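Local coordinates for tumor necrosis factor ligand superfamily member 9 (Mus musculus, PDB 6MKB), which binds the receptor TNFRSF9 (4-1BB) as a cytokine of the tumor necrosis factor family and induces proliferation of activated peripheral blood T-cells, at residues Glu51-Val62 and Ser120-Leu131. Numbering follows the deposited sequence.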
loop_
_atom_site.group_PDB
_atom_site.type_symbol
_atom_site.label_atom_id
_atom_site.label_comp_id
_atom_site.label_asym_id
_atom_site.label_seq_id
_atom_site.Cartn_x
_atom_site.Cartn_y
_atom_site.Cartn_z
ATOM N N GLU B 51 -8.012 18.471 -6.665
ATOM C CA GLU B 51 -7.502 18.338 -5.301
ATOM C C GLU B 51 -8.510 17.837 -4.281
ATOM O O GLU B 51 -9.685 18.232 -4.277
ATOM C CB GLU B 51 -6.978 19.686 -4.798
ATOM C CG GLU B 51 -5.661 20.091 -5.422
ATOM C CD GLU B 51 -5.247 21.526 -5.188
ATOM O OE1 GLU B 51 -6.083 22.330 -4.717
ATOM O OE2 GLU B 51 -4.082 21.852 -5.491
ATOM N N LEU B 52 -8.001 17.000 -3.390
ATOM C CA LEU B 52 -8.680 16.484 -2.227
ATOM C C LEU B 52 -8.372 17.469 -1.113
ATOM O O LEU B 52 -7.198 17.755 -0.859
ATOM C CB LEU B 52 -8.170 15.064 -1.926
ATOM C CG LEU B 52 -8.787 14.283 -0.751
ATOM C CD1 LEU B 52 -10.259 14.165 -0.880
ATOM C CD2 LEU B 52 -8.231 12.841 -0.737
ATOM N N VAL B 53 -9.422 18.079 -0.543
ATOM C CA VAL B 53 -9.344 19.104 0.502
ATOM C C VAL B 53 -9.657 18.469 1.872
ATOM O O VAL B 53 -10.748 17.951 2.088
ATOM C CB VAL B 53 -10.273 20.337 0.202
ATOM C CG1 VAL B 53 -9.984 21.490 1.166
ATOM C CG2 VAL B 53 -10.110 20.809 -1.240
ATOM N N VAL B 54 -8.681 18.519 2.772
ATOM C CA VAL B 54 -8.728 17.991 4.136
ATOM C C VAL B 54 -9.225 19.104 5.073
ATOM O O VAL B 54 -8.626 20.176 5.135
ATOM C CB VAL B 54 -7.328 17.449 4.529
ATOM C CG1 VAL B 54 -7.174 17.271 6.034
ATOM C CG2 VAL B 54 -7.022 16.156 3.793
ATOM N N ASP B 55 -10.324 18.840 5.785
ATOM C CA ASP B 55 -10.972 19.802 6.678
ATOM C C ASP B 55 -10.228 20.028 7.997
ATOM O O ASP B 55 -9.913 21.174 8.326
ATOM C CB ASP B 55 -12.389 19.311 6.992
ATOM C CG ASP B 55 -13.456 20.336 7.300
ATOM O OD1 ASP B 55 -13.105 21.444 7.782
ATOM O OD2 ASP B 55 -14.649 20.021 7.092
ATOM N N SER B 56 -9.996 18.969 8.776
ATOM C CA SER B 56 -9.403 19.111 10.106
ATOM C C SER B 56 -7.939 18.589 10.206
ATOM O O SER B 56 -7.574 17.644 9.509
ATOM C CB SER B 56 -10.287 18.439 11.157
ATOM O OG SER B 56 -10.435 17.052 10.908
ATOM N N PRO B 57 -7.083 19.220 11.054
ATOM C CA PRO B 57 -5.691 18.755 11.152
ATOM C C PRO B 57 -5.533 17.458 11.960
ATOM O O PRO B 57 -6.318 17.149 12.877
ATOM C CB PRO B 57 -4.990 19.909 11.865
ATOM C CG PRO B 57 -6.069 20.506 12.726
ATOM C CD PRO B 57 -7.332 20.375 11.951
ATOM N N GLY B 58 -4.464 16.745 11.641
ATOM C CA GLY B 58 -4.098 15.515 12.316
ATOM C C GLY B 58 -3.148 14.646 11.531
ATOM O O GLY B 58 -2.610 15.065 10.500
ATOM N N LEU B 59 -2.939 13.427 12.034
ATOM C CA LEU B 59 -2.091 12.421 11.410
ATOM C C LEU B 59 -2.967 11.565 10.498
ATOM O O LEU B 59 -3.900 10.900 10.965
ATOM C CB LEU B 59 -1.373 11.574 12.479
ATOM C CG LEU B 59 -0.316 10.590 11.982
ATOM C CD1 LEU B 59 0.924 11.323 11.426
ATOM C CD2 LEU B 59 0.067 9.617 13.090
ATOM N N TYR B 60 -2.706 11.639 9.188
ATOM C CA TYR B 60 -3.471 10.901 8.193
ATOM C C TYR B 60 -2.629 9.814 7.569
ATOM O O TYR B 60 -1.447 10.024 7.288
ATOM C CB TYR B 60 -3.985 11.837 7.064
ATOM C CG TYR B 60 -5.138 12.739 7.447
ATOM C CD1 TYR B 60 -4.919 13.925 8.148
ATOM C CD2 TYR B 60 -6.445 12.429 7.078
ATOM C CE1 TYR B 60 -5.977 14.763 8.504
ATOM C CE2 TYR B 60 -7.509 13.264 7.417
ATOM C CZ TYR B 60 -7.273 14.423 8.147
ATOM O OH TYR B 60 -8.320 15.249 8.499
ATOM N N TYR B 61 -3.251 8.658 7.325
ATOM C CA TYR B 61 -2.636 7.581 6.584
ATOM C C TYR B 61 -3.011 7.862 5.143
ATOM O O TYR B 61 -4.198 7.813 4.811
ATOM C CB TYR B 61 -3.154 6.238 7.086
ATOM C CG TYR B 61 -2.644 5.022 6.339
ATOM C CD1 TYR B 61 -3.171 4.669 5.098
ATOM C CD2 TYR B 61 -1.742 4.148 6.930
ATOM C CE1 TYR B 61 -2.749 3.524 4.432
ATOM C CE2 TYR B 61 -1.345 2.982 6.291
ATOM C CZ TYR B 61 -1.821 2.690 5.025
ATOM O OH TYR B 61 -1.411 1.544 4.375
ATOM N N VAL B 62 -2.045 8.285 4.314
ATOM C CA VAL B 62 -2.320 8.621 2.917
ATOM C C VAL B 62 -1.850 7.457 2.074
ATOM O O VAL B 62 -0.788 6.886 2.356
ATOM C CB VAL B 62 -1.670 9.963 2.502
ATOM C CG1 VAL B 62 -2.220 10.436 1.158
ATOM C CG2 VAL B 62 -1.882 11.029 3.566
ATOM N N SER B 120 2.098 3.963 0.793
ATOM C CA SER B 120 1.441 4.649 1.911
ATOM C C SER B 120 2.440 5.415 2.733
ATOM O O SER B 120 3.624 5.078 2.756
ATOM C CB SER B 120 0.644 3.692 2.801
ATOM O OG SER B 120 1.458 2.715 3.426
ATOM N N GLN B 121 1.951 6.468 3.400
ATOM C CA GLN B 121 2.731 7.270 4.316
ATOM C C GLN B 121 1.820 7.912 5.349
ATOM O O GLN B 121 0.735 8.397 4.999
ATOM C CB GLN B 121 3.541 8.343 3.569
ATOM C CG GLN B 121 4.805 8.750 4.329
ATOM C CD GLN B 121 6.026 8.457 3.500
ATOM O OE1 GLN B 121 6.460 7.294 3.367
ATOM N NE2 GLN B 121 6.576 9.484 2.886
ATOM N N LEU B 122 2.277 7.948 6.613
ATOM C CA LEU B 122 1.574 8.633 7.677
ATOM C C LEU B 122 2.071 10.070 7.650
ATOM O O LEU B 122 3.277 10.305 7.760
ATOM C CB LEU B 122 1.815 7.938 9.021
ATOM C CG LEU B 122 1.015 6.648 9.283
ATOM C CD1 LEU B 122 1.698 5.794 10.352
ATOM C CD2 LEU B 122 -0.440 6.952 9.694
ATOM N N LEU B 123 1.171 11.024 7.397
ATOM C CA LEU B 123 1.544 12.439 7.257
ATOM C C LEU B 123 0.753 13.366 8.170
ATOM O O LEU B 123 -0.459 13.196 8.351
ATOM C CB LEU B 123 1.321 12.905 5.791
ATOM C CG LEU B 123 2.160 12.234 4.685
ATOM C CD1 LEU B 123 1.525 12.445 3.325
ATOM C CD2 LEU B 123 3.569 12.762 4.661
ATOM N N LEU B 124 1.442 14.383 8.705
ATOM C CA LEU B 124 0.799 15.430 9.493
ATOM C C LEU B 124 0.216 16.452 8.526
ATOM O O LEU B 124 0.957 17.096 7.769
ATOM C CB LEU B 124 1.759 16.104 10.481
ATOM C CG LEU B 124 2.155 15.331 11.730
ATOM C CD1 LEU B 124 3.254 16.063 12.443
ATOM C CD2 LEU B 124 0.957 15.098 12.655
ATOM N N LEU B 125 -1.108 16.537 8.495
ATOM C CA LEU B 125 -1.819 17.467 7.623
ATOM C C LEU B 125 -2.497 18.556 8.451
ATOM O O LEU B 125 -2.855 18.341 9.619
ATOM C CB LEU B 125 -2.844 16.736 6.732
ATOM C CG LEU B 125 -2.308 15.621 5.793
ATOM C CD1 LEU B 125 -3.429 15.040 4.945
ATOM C CD2 LEU B 125 -1.180 16.112 4.882
ATOM N N LYS B 126 -2.627 19.742 7.842
ATOM C CA LYS B 126 -3.211 20.949 8.417
ATOM C C LYS B 126 -4.648 21.100 7.959
ATOM O O LYS B 126 -5.079 20.401 7.038
ATOM C CB LYS B 126 -2.395 22.186 7.991
ATOM C CG LYS B 126 -0.887 22.108 8.192
ATOM C CD LYS B 126 -0.493 22.320 9.640
ATOM C CE LYS B 126 0.955 22.646 9.844
ATOM N NZ LYS B 126 1.193 23.098 11.243
ATOM N N ALA B 127 -5.384 22.009 8.591
ATOM C CA ALA B 127 -6.758 22.329 8.225
ATOM C C ALA B 127 -6.737 23.074 6.885
ATOM O O ALA B 127 -6.043 24.078 6.750
ATOM C CB ALA B 127 -7.407 23.186 9.315
ATOM N N GLY B 128 -7.438 22.531 5.898
ATOM C CA GLY B 128 -7.506 23.090 4.553
ATOM C C GLY B 128 -6.435 22.552 3.634
ATOM O O GLY B 128 -6.198 23.121 2.564
ATOM N N HIS B 129 -5.780 21.450 4.043
ATOM C CA HIS B 129 -4.707 20.807 3.281
ATOM C C HIS B 129 -5.252 20.298 1.949
ATOM O O HIS B 129 -6.325 19.698 1.901
ATOM C CB HIS B 129 -4.048 19.665 4.085
ATOM C CG HIS B 129 -2.555 19.683 4.040
ATOM N ND1 HIS B 129 -1.872 19.468 2.864
ATOM C CD2 HIS B 129 -1.661 19.877 5.031
ATOM C CE1 HIS B 129 -0.591 19.540 3.171
ATOM N NE2 HIS B 129 -0.413 19.792 4.458
ATOM N N ARG B 130 -4.534 20.597 0.871
ATOM C CA ARG B 130 -4.918 20.240 -0.494
ATOM C C ARG B 130 -3.914 19.235 -1.019
ATOM O O ARG B 130 -2.698 19.424 -0.878
ATOM C CB ARG B 130 -5.007 21.494 -1.395
ATOM C CG ARG B 130 -6.104 22.421 -0.927
ATOM C CD ARG B 130 -6.089 23.748 -1.621
ATOM N NE ARG B 130 -7.397 24.361 -1.456
ATOM C CZ ARG B 130 -8.403 24.248 -2.311
ATOM N NH1 ARG B 130 -8.243 23.595 -3.458
ATOM N NH2 ARG B 130 -9.592 24.744 -2.008
ATOM N N LEU B 131 -4.436 18.135 -1.564
ATOM C CA LEU B 131 -3.661 17.014 -2.067
ATOM C C LEU B 131 -4.121 16.656 -3.475
ATOM O O LEU B 131 -5.295 16.398 -3.696
ATOM C CB LEU B 131 -3.871 15.820 -1.114
ATOM C CG LEU B 131 -2.800 15.408 -0.087
ATOM C CD1 LEU B 131 -2.155 16.544 0.593
ATOM C CD2 LEU B 131 -3.403 14.526 0.977
#
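Glu51 and Arg130 form a salt bridge in which Arg130 NH1 donates to Glu51 OE1 at 2.8 Å with an N-H...O angle of 157°. The acceptor lies in the guanidinium plane, while the carboxylate plane is turned 58° from it. Val53 CG2 sits over one guanidinium face, 4.0 Å from Arg130 CZ. Each charge has a second salt-bridge partner: Lys90 for Glu51 OE2 and Glu46 for Arg130 NH2.

Backbone pairing is antiparallel in two blocks. Strands 58-62 and 120-125 hold the pairs Gly58-Leu125, Tyr60-Leu123 and Val62-Gln121 by reciprocal backbone N-H...O hydrogen bonds; strands 51-54 and 129-131 do the same at Leu52-Leu131. Gly128 and His129 both face Val54, a G1 beta bulge: Gly128 N reaches Val54 O at 2.7 Å, and Val54 N bonds to His129 O. The bulge includes the last two residues of the type II turn 126-129, which links strand 115-125 to strand 129-140, while loop 55-57 links strand 51-54 to strand 58-70; each passes between the inner and outer sheets of the TNF homology domain's jelly-roll sandwich.

Apolar side chains pack between those sheets. Leu125 CD1 touches both Tyr60 CD1 (3.7 Å) and Val54 CG2 (3.9 Å), and Val62 CG2 meets Leu123 CD1 at 3.7 Å. With its CG beside the backbone N (chi1 -74°), the Tyr60 ring extends toward loop 55-57, where its OH donates to Ser56 O at 2.7 Å.

On the other face of strand 58-62, Leu122 CD2 lies near the plane of the Tyr61 ring, at its edge. Ser120 OG makes a weak hydrogen bond to Tyr61 OH (3.2 Å), and the same ring meets Phe63 of the second subunit.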